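Local coordinates for oxidoreductase, NAD-binding/iron-sulfur cluster-binding protein (Nitratireductor pacificus pht-3B, PDB 6ZXU) that is a catabolic reductive dehalogenase that carries cobalamin and two [4Fe-4S] clusters and probably removes halogen from organohalide substrates by reduction, at residues 85-89 / 195-201; 103-107 / 241-245; 144-150 / 230-236. One frame throughout, in Å; residues are numbered along the deposited sequence.

Contact 1: 85-89 / 195-201; sequences TRFLD and RGHFSGD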
loop_
_atom_site.group_PDB
_atom_site.type_symbol
_atom_site.label_atom_id
_atom_site.label_comp_id
_atom_site.label_asym_id
_atom_site.label_seq_id
_atom_site.Cartn_x
_atom_site.Cartn_y
_atom_site.Cartn_z
ATOM N N THR A 85 10.210 -5.020 -16.748
ATOM C CA THR A 85 10.957 -6.006 -17.503
ATOM C C THR A 85 12.467 -6.086 -17.263
ATOM O O THR A 85 13.037 -7.173 -17.196
ATOM C CB THR A 85 10.722 -5.795 -18.995
ATOM O OG1 THR A 85 9.320 -5.906 -19.272
ATOM C CG2 THR A 85 11.491 -6.779 -19.791
ATOM N N ARG A 86 13.104 -4.951 -16.995
ATOM C CA ARG A 86 14.540 -4.899 -16.669
ATOM C C ARG A 86 14.866 -5.658 -15.408
ATOM O O ARG A 86 16.019 -5.970 -15.146
ATOM C CB ARG A 86 14.997 -3.415 -16.510
ATOM C CG ARG A 86 14.493 -2.599 -17.713
ATOM C CD ARG A 86 15.142 -1.272 -18.009
ATOM N NE ARG A 86 15.357 -0.405 -16.855
ATOM C CZ ARG A 86 16.517 -0.233 -16.212
ATOM N NH1 ARG A 86 16.580 0.641 -15.192
ATOM N NH2 ARG A 86 17.610 -0.930 -16.566
ATOM N N PHE A 87 13.878 -5.967 -14.588
ATOM C CA PHE A 87 14.193 -6.607 -13.314
ATOM C C PHE A 87 13.630 -8.068 -13.198
ATOM O O PHE A 87 13.602 -8.640 -12.087
ATOM C CB PHE A 87 13.667 -5.727 -12.145
ATOM C CG PHE A 87 14.072 -4.274 -12.271
ATOM C CD1 PHE A 87 15.419 -3.935 -12.167
ATOM C CD2 PHE A 87 13.164 -3.305 -12.591
ATOM C CE1 PHE A 87 15.848 -2.643 -12.390
ATOM C CE2 PHE A 87 13.583 -2.009 -12.760
ATOM C CZ PHE A 87 14.913 -1.675 -12.657
ATOM N N LEU A 88 13.216 -8.634 -14.318
ATOM C CA LEU A 88 12.795 -10.035 -14.386
ATOM C C LEU A 88 13.975 -10.978 -14.229
ATOM O O LEU A 88 13.834 -12.131 -13.790
ATOM C CB LEU A 88 12.097 -10.304 -15.693
ATOM C CG LEU A 88 10.848 -9.564 -15.947
ATOM C CD1 LEU A 88 10.349 -9.800 -17.358
ATOM C CD2 LEU A 88 9.717 -9.889 -14.978
ATOM N N ASP A 89 15.185 -10.488 -14.478
ATOM C CA ASP A 89 16.380 -11.232 -14.034
ATOM C C ASP A 89 17.376 -10.281 -13.401
ATOM O O ASP A 89 17.207 -9.076 -13.440
ATOM C CB ASP A 89 17.063 -11.889 -15.210
ATOM C CG ASP A 89 17.757 -13.281 -14.825
ATOM O OD1 ASP A 89 18.109 -13.527 -13.592
ATOM O OD2 ASP A 89 17.939 -14.094 -15.820
ATOM N N ARG A 195 13.856 -16.411 -12.689
ATOM C CA ARG A 195 13.595 -15.514 -13.781
ATOM C C ARG A 195 12.080 -15.305 -13.888
ATOM O O ARG A 195 11.291 -16.267 -13.783
ATOM C CB ARG A 195 14.119 -16.131 -15.063
ATOM C CG ARG A 195 13.678 -15.523 -16.378
ATOM C CD ARG A 195 14.192 -14.154 -16.576
ATOM N NE ARG A 195 14.422 -13.780 -17.977
ATOM C CZ ARG A 195 13.544 -13.361 -18.871
ATOM N NH1 ARG A 195 12.240 -13.245 -18.649
ATOM N NH2 ARG A 195 14.006 -13.027 -20.095
ATOM N N GLY A 196 11.644 -14.043 -14.066
ATOM C CA GLY A 196 10.258 -13.706 -14.219
ATOM C C GLY A 196 9.888 -13.636 -15.670
ATOM O O GLY A 196 10.733 -13.371 -16.533
ATOM N N HIS A 197 8.638 -13.904 -15.936
ATOM C CA HIS A 197 8.115 -13.931 -17.279
ATOM C C HIS A 197 6.748 -13.348 -17.320
ATOM O O HIS A 197 5.931 -13.577 -16.394
ATOM C CB HIS A 197 8.049 -15.414 -17.829
ATOM C CG HIS A 197 9.272 -16.229 -17.599
ATOM N ND1 HIS A 197 10.196 -16.523 -18.583
ATOM C CD2 HIS A 197 9.737 -16.820 -16.479
ATOM C CE1 HIS A 197 11.156 -17.268 -18.085
ATOM N NE2 HIS A 197 10.897 -17.478 -16.813
ATOM N N PHE A 198 6.410 -12.655 -18.397
ATOM C CA PHE A 198 5.046 -12.249 -18.626
ATOM C C PHE A 198 4.937 -12.023 -20.113
ATOM O O PHE A 198 5.897 -12.256 -20.846
ATOM C CB PHE A 198 4.669 -11.001 -17.814
ATOM C CG PHE A 198 5.185 -9.705 -18.393
ATOM C CD1 PHE A 198 6.519 -9.461 -18.373
ATOM C CD2 PHE A 198 4.329 -8.777 -18.957
ATOM C CE1 PHE A 198 6.999 -8.302 -18.937
ATOM C CE2 PHE A 198 4.793 -7.596 -19.470
ATOM C CZ PHE A 198 6.148 -7.396 -19.522
ATOM N N SER A 199 3.759 -11.683 -20.568
ATOM C CA SER A 199 3.536 -11.613 -22.021
ATOM C C SER A 199 4.606 -10.787 -22.795
ATOM O O SER A 199 5.017 -11.146 -23.857
ATOM C CB SER A 199 2.182 -11.031 -22.264
ATOM O OG SER A 199 2.029 -10.908 -23.649
ATOM N N GLY A 200 4.978 -9.634 -22.241
ATOM C CA GLY A 200 5.960 -8.766 -22.796
ATOM C C GLY A 200 7.395 -9.274 -22.847
ATOM O O GLY A 200 8.172 -8.763 -23.656
ATOM N N ASP A 201 7.733 -10.313 -22.072
ATOM C CA ASP A 201 9.048 -10.906 -22.064
ATOM C C ASP A 201 8.947 -12.242 -21.375
ATOM O O ASP A 201 8.990 -12.329 -20.134
ATOM C CB ASP A 201 10.044 -10.001 -21.314
ATOM C CG ASP A 201 11.525 -10.478 -21.423
ATOM O OD1 ASP A 201 11.821 -11.642 -21.130
ATOM O OD2 ASP A 201 12.416 -9.665 -21.804
HETATM O O HOH W 1 14.704 -8.723 -19.592
HETATM O O HOH W 2 17.201 -13.709 -18.383
#
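Thr85 sets its hydroxyl against the rim of the Phe198 ring, OG1 lying near the ring plane and 3.4 Å from CE1. It starts a type I beta turn, Thr85 to Leu88, which follows helix 74-85 and rests against strand 194-198, an outermost strand of a four-stranded antiparallel sheet. The hydroxyl is satisfied by Ala81 O in that helix, so threonine suits the place twice: OG1 answers the helix while the methyl, CG2, packs 3.8 Å from Asp201 CB.

Leu88 closes the turn and fills the space between it and the strand. Its CD1 approaches the edge of Phe198, 4.0 Å from CD1 of that ring, and slides past Asp201 CB. With CG beside the backbone N (chi1 -63°), the branched end reaches over Gly196, CD2 lying 3.9 Å from Gly196 CA; a beta carbon on Gly196 would collide with that methyl, which is consistent with a glycine here. Leu88 O accepts a nearly straight hydrogen bond from Gly196 N (2.9 Å, 166° at the hydrogen), tying the loop to the strand, and Arg188 of helix 168-190 also donates to this carbonyl.

Asp89 crosses Arg195 at about a right angle. Its OD2 is 4.1 Å from Arg195 NE, beyond a salt bridge, and a water spans the gap by donating to OD2 and accepting from NE. The other end of the guanidinium is committed along its own segment: NH1 bonds Gly196 O at 2.6 Å, while NH1 and NH2 both grip one oxygen, Asp201 OD1, with NH2 at 2.8 Å on its syn side.

Contact 2: 103-107 / 241-245; sequences PARRA and YALAA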
loop_
_atom_site.group_PDB
_atom_site.type_symbol
_atom_site.label_atom_id
_atom_site.label_comp_id
_atom_site.label_asym_id
_atom_site.label_seq_id
_atom_site.Cartn_x
_atom_site.Cartn_y
_atom_site.Cartn_z
ATOM N N PRO A 103 9.919 -28.463 0.607
ATOM C CA PRO A 103 9.317 -27.802 -0.554
ATOM C C PRO A 103 7.893 -27.372 -0.368
ATOM O O PRO A 103 7.423 -26.541 -1.107
ATOM C CB PRO A 103 9.401 -28.869 -1.674
ATOM C CG PRO A 103 10.527 -29.763 -1.233
ATOM C CD PRO A 103 10.371 -29.820 0.270
ATOM N N ALA A 104 7.188 -28.020 0.548
ATOM C CA ALA A 104 5.819 -27.647 0.901
ATOM C C ALA A 104 5.818 -26.329 1.661
ATOM O O ALA A 104 5.044 -25.463 1.325
ATOM C CB ALA A 104 5.158 -28.721 1.760
ATOM N N ARG A 105 6.737 -26.147 2.587
ATOM C CA ARG A 105 6.864 -24.898 3.225
ATOM C C ARG A 105 7.287 -23.800 2.252
ATOM O O ARG A 105 6.818 -22.629 2.323
ATOM C CB ARG A 105 7.818 -25.003 4.390
ATOM C CG ARG A 105 7.712 -23.766 5.256
ATOM C CD ARG A 105 8.496 -23.897 6.547
ATOM N NE ARG A 105 8.644 -22.565 7.187
ATOM C CZ ARG A 105 9.557 -22.286 8.112
ATOM N NH1 ARG A 105 10.410 -23.250 8.518
ATOM N NH2 ARG A 105 9.619 -21.046 8.646
ATOM N N ARG A 106 8.191 -24.134 1.347
ATOM C CA ARG A 106 8.622 -23.157 0.370
ATOM C C ARG A 106 7.482 -22.736 -0.507
ATOM O O ARG A 106 7.361 -21.548 -0.902
ATOM C CB ARG A 106 9.762 -23.708 -0.506
ATOM C CG ARG A 106 11.061 -23.925 0.262
ATOM C CD ARG A 106 12.005 -24.687 -0.667
ATOM N NE ARG A 106 13.387 -24.797 -0.169
ATOM C CZ ARG A 106 14.391 -25.236 -0.945
ATOM N NH1 ARG A 106 14.157 -25.603 -2.217
ATOM N NH2 ARG A 106 15.597 -25.298 -0.458
ATOM N N ALA A 107 6.685 -23.695 -0.889
ATOM C CA ALA A 107 5.529 -23.420 -1.779
ATOM C C ALA A 107 4.499 -22.524 -1.102
ATOM O O ALA A 107 4.049 -21.546 -1.688
ATOM C CB ALA A 107 4.861 -24.691 -2.174
ATOM N N TYR A 241 14.822 -23.373 -7.348
ATOM C CA TYR A 241 14.284 -23.452 -5.943
ATOM C C TYR A 241 13.099 -24.459 -5.999
ATOM O O TYR A 241 12.027 -24.175 -6.559
ATOM C CB TYR A 241 13.777 -22.044 -5.528
ATOM C CG TYR A 241 13.234 -21.796 -4.119
ATOM C CD1 TYR A 241 14.002 -21.992 -3.037
ATOM C CD2 TYR A 241 12.001 -21.213 -3.958
ATOM C CE1 TYR A 241 13.577 -21.651 -1.774
ATOM C CE2 TYR A 241 11.499 -20.872 -2.699
ATOM C CZ TYR A 241 12.280 -21.052 -1.604
ATOM O OH TYR A 241 11.803 -20.703 -0.331
ATOM N N ALA A 242 13.293 -25.625 -5.408
ATOM C CA ALA A 242 12.299 -26.702 -5.506
ATOM C C ALA A 242 11.106 -26.394 -4.654
ATOM O O ALA A 242 11.227 -25.989 -3.489
ATOM C CB ALA A 242 12.890 -28.014 -5.065
ATOM N N LEU A 243 9.955 -26.626 -5.253
ATOM C CA LEU A 243 8.659 -26.295 -4.675
ATOM C C LEU A 243 7.706 -27.479 -4.827
ATOM O O LEU A 243 7.659 -28.090 -5.882
ATOM C CB LEU A 243 8.052 -25.082 -5.423
ATOM C CG LEU A 243 8.824 -23.789 -5.458
ATOM C CD1 LEU A 243 8.299 -22.856 -6.537
ATOM C CD2 LEU A 243 8.763 -23.148 -4.081
ATOM N N ALA A 244 6.824 -27.653 -3.828
ATOM C CA ALA A 244 5.674 -28.588 -3.980
ATOM C C ALA A 244 4.694 -28.121 -5.063
ATOM O O ALA A 244 4.250 -26.943 -5.047
ATOM C CB ALA A 244 4.989 -28.759 -2.645
ATOM N N ALA A 245 4.408 -28.975 -6.051
ATOM C CA ALA A 245 3.533 -28.627 -7.153
ATOM C C ALA A 245 1.997 -28.816 -6.869
ATOM O O ALA A 245 1.621 -29.514 -5.928
ATOM C CB ALA A 245 3.903 -29.411 -8.396
HETATM O O HOH W 3 9.408 -19.681 -0.660
HETATM O O HOH W 4 16.134 -26.344 -4.224
#
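Tyr241 crosses the side chain of Arg106 obliquely, where the first turn of helix 103-116 settles on the loop leaving strand 232-239 of the four-stranded antiparallel sheet. The aliphatic part of the arginine runs over the tyrosine face: CD makes a CH-pi contact 4.0 Å from the ring centroid, 29° off its normal. The guanidinium then continues nearly parallel to the ring, their planes 17° apart, with Tyr241 CE1 over one of its faces. Arg106, extended from CG to NE, runs from the hydroxyl end past CE1 to CD1, and Tyr241 OH donates to a water that in turn donates to Arg106 O.

Ala242 offers its carbonyl to the arginine. Arg106 NH1 reaches Ala242 O at 3.2 Å, in the carbonyl plane and on a lone pair, and NE is bonded to Pro100 O. Shortening this residue to an alanine is likely to leave Ala242 O and Pro100 O without these donors and to uncover the Tyr241 face.

Leu243 sends CD2 to Arg106 CB, 3.8 Å away, and packs with Ala107 on Ile124 of strand 121-126. Ala244 faces the helix with a methyl small enough for a close backbone approach, its CB lying 4.1 Å from Ala107 CB. Beside it, Pro103 O takes two hydrogen bonds from opposite faces of its plane, one from Ala107 N within the helix and one from Ala244 N at 3.0 Å.

Contact 3: 144-150 / 230-236; sequences LVFAVQF and RGFRLGV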
loop_
_atom_site.group_PDB
_atom_site.type_symbol
_atom_site.label_atom_id
_atom_site.label_comp_id
_atom_site.label_asym_id
_atom_site.label_seq_id
_atom_site.Cartn_x
_atom_site.Cartn_y
_atom_site.Cartn_z
ATOM N N LEU A 144 6.343 -20.957 -10.491
ATOM C CA LEU A 144 5.227 -20.246 -9.826
ATOM C C LEU A 144 4.441 -19.491 -10.850
ATOM O O LEU A 144 4.976 -18.629 -11.501
ATOM C CB LEU A 144 5.755 -19.307 -8.788
ATOM C CG LEU A 144 4.679 -18.557 -8.014
ATOM C CD1 LEU A 144 4.208 -19.346 -6.856
ATOM C CD2 LEU A 144 5.332 -17.302 -7.491
ATOM N N VAL A 145 3.138 -19.836 -10.997
ATOM C CA VAL A 145 2.305 -19.251 -12.002
ATOM C C VAL A 145 1.222 -18.466 -11.261
ATOM O O VAL A 145 0.691 -18.944 -10.256
ATOM C CB VAL A 145 1.637 -20.306 -12.891
ATOM C CG1 VAL A 145 0.962 -19.682 -14.074
ATOM C CG2 VAL A 145 2.683 -21.324 -13.373
ATOM N N PHE A 146 0.948 -17.263 -11.720
ATOM C CA PHE A 146 -0.089 -16.434 -11.111
ATOM C C PHE A 146 -0.854 -15.675 -12.134
ATOM O O PHE A 146 -0.352 -15.378 -13.211
ATOM C CB PHE A 146 0.460 -15.539 -10.050
ATOM C CG PHE A 146 1.441 -14.551 -10.575
ATOM C CD1 PHE A 146 0.966 -13.356 -11.153
ATOM C CD2 PHE A 146 2.789 -14.754 -10.454
ATOM C CE1 PHE A 146 1.866 -12.415 -11.596
ATOM C CE2 PHE A 146 3.705 -13.822 -10.974
ATOM C CZ PHE A 146 3.238 -12.657 -11.572
ATOM N N ALA A 147 -2.118 -15.387 -11.822
ATOM C CA ALA A 147 -3.018 -14.628 -12.696
ATOM C C ALA A 147 -3.370 -13.343 -11.937
ATOM O O ALA A 147 -3.500 -13.308 -10.703
ATOM C CB ALA A 147 -4.272 -15.368 -13.039
ATOM N N VAL A 148 -3.502 -12.292 -12.681
ATOM C CA VAL A 148 -4.117 -11.067 -12.161
ATOM C C VAL A 148 -5.383 -10.831 -12.954
ATOM O O VAL A 148 -5.353 -10.729 -14.183
ATOM C CB VAL A 148 -3.112 -9.861 -12.260
ATOM C CG1 VAL A 148 -3.797 -8.507 -11.946
ATOM C CG2 VAL A 148 -1.955 -10.092 -11.356
ATOM N N GLN A 149 -6.492 -10.600 -12.287
ATOM C CA GLN A 149 -7.745 -10.280 -12.983
ATOM C C GLN A 149 -7.739 -8.913 -13.650
ATOM O O GLN A 149 -7.137 -7.976 -13.173
ATOM C CB GLN A 149 -8.946 -10.373 -11.991
ATOM C CG GLN A 149 -10.266 -10.349 -12.743
ATOM C CD GLN A 149 -11.513 -10.744 -11.961
ATOM O OE1 GLN A 149 -12.538 -11.107 -12.552
ATOM N NE2 GLN A 149 -11.463 -10.607 -10.673
ATOM N N PHE A 150 -8.403 -8.814 -14.794
ATOM C CA PHE A 150 -8.627 -7.549 -15.439
ATOM C C PHE A 150 -9.270 -6.613 -14.469
ATOM O O PHE A 150 -10.086 -7.032 -13.649
ATOM C CB PHE A 150 -9.614 -7.703 -16.639
ATOM C CG PHE A 150 -8.965 -8.090 -17.937
ATOM C CD1 PHE A 150 -7.725 -8.603 -17.977
ATOM C CD2 PHE A 150 -9.678 -7.988 -19.125
ATOM C CE1 PHE A 150 -7.137 -8.999 -19.171
ATOM C CE2 PHE A 150 -9.101 -8.370 -20.321
ATOM C CZ PHE A 150 -7.818 -8.898 -20.342
ATOM N N ARG A 230 -13.841 -11.478 -15.323
ATOM C CA ARG A 230 -13.488 -10.355 -16.178
ATOM C C ARG A 230 -12.365 -10.609 -17.215
ATOM O O ARG A 230 -12.120 -9.762 -18.051
ATOM C CB ARG A 230 -13.141 -9.126 -15.310
ATOM C CG ARG A 230 -14.239 -8.843 -14.378
ATOM C CD ARG A 230 -14.177 -7.411 -13.859
ATOM N NE ARG A 230 -13.453 -7.344 -12.622
ATOM C CZ ARG A 230 -14.034 -7.383 -11.406
ATOM N NH1 ARG A 230 -15.338 -7.451 -11.259
ATOM N NH2 ARG A 230 -13.263 -7.300 -10.332
ATOM N N GLY A 231 -11.704 -11.749 -17.161
ATOM C CA GLY A 231 -10.480 -11.932 -17.858
ATOM C C GLY A 231 -9.316 -11.699 -16.947
ATOM O O GLY A 231 -9.473 -11.287 -15.801
ATOM N N PHE A 232 -8.124 -12.044 -17.422
ATOM C CA PHE A 232 -6.949 -12.044 -16.613
ATOM C C PHE A 232 -5.701 -12.103 -17.552
ATOM O O PHE A 232 -5.829 -12.379 -18.737
ATOM C CB PHE A 232 -6.929 -13.235 -15.644
ATOM C CG PHE A 232 -6.896 -14.560 -16.339
ATOM C CD1 PHE A 232 -8.065 -15.159 -16.745
ATOM C CD2 PHE A 232 -5.705 -15.160 -16.654
ATOM C CE1 PHE A 232 -8.042 -16.375 -17.422
ATOM C CE2 PHE A 232 -5.677 -16.401 -17.314
ATOM C CZ PHE A 232 -6.830 -16.993 -17.689
ATOM N N ARG A 233 -4.532 -11.846 -16.963
ATOM C CA ARG A 233 -3.256 -12.048 -17.572
ATOM C C ARG A 233 -2.369 -12.788 -16.629
ATOM O O ARG A 233 -2.662 -12.853 -15.426
ATOM C CB ARG A 233 -2.605 -10.721 -18.033
ATOM C CG ARG A 233 -3.499 -9.895 -18.906
ATOM C CD ARG A 233 -3.717 -10.459 -20.324
ATOM N NE ARG A 233 -2.490 -10.317 -21.093
ATOM C CZ ARG A 233 -2.355 -10.579 -22.389
ATOM N NH1 ARG A 233 -3.350 -10.977 -23.141
ATOM N NH2 ARG A 233 -1.180 -10.350 -22.941
ATOM N N LEU A 234 -1.283 -13.382 -17.182
ATOM C CA LEU A 234 -0.376 -14.275 -16.442
ATOM C C LEU A 234 1.027 -13.762 -16.239
ATOM O O LEU A 234 1.547 -13.045 -17.069
ATOM C CB LEU A 234 -0.225 -15.600 -17.177
ATOM C CG LEU A 234 -1.517 -16.373 -17.389
ATOM C CD1 LEU A 234 -1.288 -17.456 -18.467
ATOM C CD2 LEU A 234 -1.951 -16.998 -16.066
ATOM N N GLY A 235 1.611 -14.116 -15.095
ATOM C CA GLY A 235 3.016 -13.974 -14.846
ATOM C C GLY A 235 3.520 -15.327 -14.334
ATOM O O GLY A 235 2.765 -16.113 -13.779
ATOM N N VAL A 236 4.807 -15.581 -14.522
ATOM C CA VAL A 236 5.493 -16.829 -14.116
ATOM C C VAL A 236 6.853 -16.475 -13.551
ATOM O O VAL A 236 7.537 -15.556 -14.009
ATOM C CB VAL A 236 5.660 -17.794 -15.297
ATOM C CG1 VAL A 236 6.503 -18.973 -14.875
ATOM C CG2 VAL A 236 4.303 -18.229 -15.837
#
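The Phe146 ring lies with one face over Gly235, whose CA makes a CH-pi contact 3.9 Å from the ring centroid. The ring folds across the neighbouring strand because CG sits between the backbone N and the carbonyl carbon (chi1 63°). A beta carbon on Gly235 would run into CZ, so glycine and aromatic fit as a cross-strand pair, the arrangement known as aromatic rescue of glycine. Phe150, just beyond the strand, also lies with one face over a glycine: Gly231 CA is 4.2 Å from its centroid, and Arg233 CG approaches its edge. Gly231 has a positive phi (97°) that a side chain would resist. The Arg230 guanidinium stacks on the Gln149 amide, the planes 15° apart, with OE1 over one face and Phe150 O at the edge, while its NH1 forms a salt bridge with Glu279. Gln149 OE1 also accepts from Arg230 N at 3.1 Å, on a lone pair.

Between these ends the backbones form an antiparallel ladder. Phe146 with Gly235 and Val148 with Arg233 are hydrogen-bonded pairs, each joined by two bonds; Val148 N to Arg233 O is 2.9 Å. Beyond the last pair, Phe150 N donates to Gly231 O from above its carbonyl plane, at 2.9 Å. In the non-hydrogen-bonded pairs the side chains lie together, as with Val145 CG1 and Val236 CG2, 4.0 Å apart, while the small Ala147 leaves room for Leu234 and Phe232.

These are the two central strands of the sheet, flanked by strands 121-126 and 194-198. Helix 168-190 packs on the side of the sheet that carries Phe146, where Asp173 forms a salt bridge with Arg233, whose NH1 also bonds Pro62 O, and helix 206-212 packs against Val145, Leu234 and Val236 on the opposite side.

Contacts 1 and 3 share one antiparallel sheet: strands 194-198 and 232-239 are neighbours, His197 N lies 2.8 Å from Val236 O in a probable hydrogen bond, and the contact centres are 14 Å apart. Contact 2 fastens the loop that follows strand 232-239, and contact 3 is nested along the chain inside the loop that contact 2 closes. Contact 2 touches neither of the others, its nearest atoms being about 5 Å from contact 3 and 9 Å from contact 1. All three lie away from the cobalamin and iron-sulfur sites. A second sheet of the same strand order, 1-2-4-3, includes strand 514-521, where Ser514, Lys515 and Ser516 bind cobalamin.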